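Local coordinates for arylesterase (Sulfolobus solfataricus, PDB 5L2P), which hydrolyses aromatic esters, p-nitrophenyl esters of fatty acids and organophosphates such as paraoxon, as a serine esterase of the GDXG lipolytic family, at the interface of chains A and B. Coordinates in Å, arbitrary orientation; residue numbers count along the deposited sequence, not the author numbering. Chains: chain A/B, Arylesterase.

The interface of chains A and B. Residues chain A 1, 197-198, 249-250, 254; chain B 193, 197-198.
B:Arg197 and A:Glu249 approach from opposite directions across a two-fold symmetric interface, the carboxylate oxygen OE2 reaching the edge of the guanidinium. NH2 of B:Arg197 donates to OE2 of A:Glu249 at 2.9 Å, nearly straight at the hydrogen (164°), in a salt bridge. OE2 lies close to the guanidinium plane and receives the bond through its anti lone pair, while the carboxylate plane is turned 49° from the guanidinium. NE of B:Arg197 makes a weak, bent hydrogen bond to the phenol oxygen OH of A:Tyr250 at 3.2 Å. A:Tyr198 crosses at about a right angle, its hydroxyl OH above one guanidinium face, toward the rim, 3.7 Å from NH1 of B:Arg197; CD of B:Lys193 lies off-centre on the opposite face. The terminal NZ of B:Lys193 makes a longer salt bridge to OE2 of A:Glu249, 3.9 Å away, so two basic side chains face the same carboxylate oxygen and probably help balance its charge. Without this guanidinium, as with an alanine here, A:Glu249 would probably be left with the more distant lysine as its partner across the interface, and a gap would be likely to open beside the hydroxyls of A:Tyr198 and A:Tyr250. The arginine spans the interface because its chain runs extended from CG to NE (chi3 180°). A:Met1 crosses its root obliquely, with SD 3.7 Å from the backbone O of B:Arg197. Behind the acid, A:Arg254 NH1 makes a weak hydrogen bond to the backbone O of A:Glu249. The patch lies near the catalytic A:Asp251, but the enzyme is described as a monomer, so this pairing may reflect crystal packing. At its other margin, the hydroxyl OH of B:Tyr198 sits over the centre of the A:Arg197 guanidinium, 4.0 Å from CZ.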
# COMPACT_ATOMS: atom_id res chain seq x y z
N MET A 1 8.75 4.85 12.74
CA MET A 1 8.15 3.74 11.92
C MET A 1 8.40 2.38 12.55
O MET A 1 9.26 2.25 13.43
CB MET A 1 8.71 3.76 10.48
CG MET A 1 8.13 4.90 9.64
SD MET A 1 6.38 4.77 9.25
CE MET A 1 6.55 3.68 7.86
N ARG A 197 8.53 7.62 0.17
CA ARG A 197 8.38 7.53 1.61
C ARG A 197 9.66 7.20 2.31
O ARG A 197 9.88 7.68 3.44
CB ARG A 197 7.35 6.46 1.96
CG ARG A 197 5.91 6.77 1.63
CD ARG A 197 4.95 5.63 2.00
NE ARG A 197 3.58 6.15 1.95
CZ ARG A 197 2.48 5.43 1.92
NH1 ARG A 197 2.52 4.12 1.92
NH2 ARG A 197 1.33 6.06 1.91
N TYR A 198 10.51 6.39 1.71
CA TYR A 198 11.72 5.93 2.42
C TYR A 198 13.00 6.37 1.74
O TYR A 198 14.03 5.72 1.89
CB TYR A 198 11.71 4.42 2.53
CG TYR A 198 10.38 3.84 2.91
CD1 TYR A 198 9.71 4.26 4.06
CD2 TYR A 198 9.79 2.87 2.13
CE1 TYR A 198 8.47 3.75 4.40
CE2 TYR A 198 8.56 2.35 2.47
CZ TYR A 198 7.90 2.80 3.59
OH TYR A 198 6.68 2.26 3.99
N GLU A 249 11.09 -4.07 3.07
CA GLU A 249 9.90 -3.23 3.22
C GLU A 249 10.17 -1.73 3.28
O GLU A 249 9.45 -0.93 2.64
CB GLU A 249 9.11 -3.68 4.46
CG GLU A 249 7.82 -2.95 4.73
CD GLU A 249 7.14 -3.45 5.97
OE1 GLU A 249 7.81 -4.23 6.70
OE2 GLU A 249 5.93 -3.09 6.21
N TYR A 250 11.16 -1.32 4.04
CA TYR A 250 11.43 0.13 4.21
C TYR A 250 12.68 0.56 3.44
O TYR A 250 13.56 1.24 3.95
CB TYR A 250 11.52 0.45 5.70
CG TYR A 250 10.20 0.21 6.37
CD1 TYR A 250 9.10 1.02 6.10
CD2 TYR A 250 10.03 -0.87 7.21
CE1 TYR A 250 7.88 0.77 6.68
CE2 TYR A 250 8.81 -1.11 7.81
CZ TYR A 250 7.74 -0.29 7.54
OH TYR A 250 6.52 -0.51 8.09
N ARG A 254 12.34 -0.79 -3.01
CA ARG A 254 11.43 -1.94 -2.86
C ARG A 254 10.52 -2.15 -4.05
O ARG A 254 10.44 -3.24 -4.59
CB ARG A 254 10.60 -1.79 -1.60
CG ARG A 254 9.64 -2.94 -1.27
CD ARG A 254 8.64 -2.52 -0.18
NE ARG A 254 7.64 -1.60 -0.71
CZ ARG A 254 6.85 -0.83 0.01
NH1 ARG A 254 6.92 -0.84 1.32
NH2 ARG A 254 5.97 -0.05 -0.61
N LYS B 193 -2.33 -1.64 7.98
CA LYS B 193 -1.06 -1.02 7.78
C LYS B 193 -1.01 0.36 8.43
O LYS B 193 -0.02 0.72 9.09
CB LYS B 193 -0.74 -0.85 6.29
CG LYS B 193 -0.34 -2.11 5.58
CD LYS B 193 1.00 -2.69 6.03
CE LYS B 193 1.01 -4.20 5.77
NZ LYS B 193 2.42 -4.63 5.70
N ARG B 197 1.65 1.40 11.38
CA ARG B 197 2.67 2.28 10.92
C ARG B 197 2.62 3.68 11.52
O ARG B 197 3.67 4.31 11.73
CB ARG B 197 2.65 2.40 9.41
CG ARG B 197 3.22 1.17 8.76
CD ARG B 197 3.22 1.35 7.27
NE ARG B 197 3.78 0.17 6.62
CZ ARG B 197 3.81 -0.02 5.32
NH1 ARG B 197 3.33 0.91 4.53
NH2 ARG B 197 4.40 -1.10 4.82
N TYR B 198 1.43 4.16 11.81
CA TYR B 198 1.29 5.56 12.20
C TYR B 198 0.64 5.75 13.56
O TYR B 198 0.14 6.84 13.83
CB TYR B 198 0.48 6.28 11.16
CG TYR B 198 0.91 5.97 9.74
CD1 TYR B 198 2.21 6.20 9.34
CD2 TYR B 198 0.02 5.45 8.81
CE1 TYR B 198 2.63 5.93 8.05
CE2 TYR B 198 0.42 5.18 7.52
CZ TYR B 198 1.72 5.43 7.15
OH TYR B 198 2.13 5.14 5.89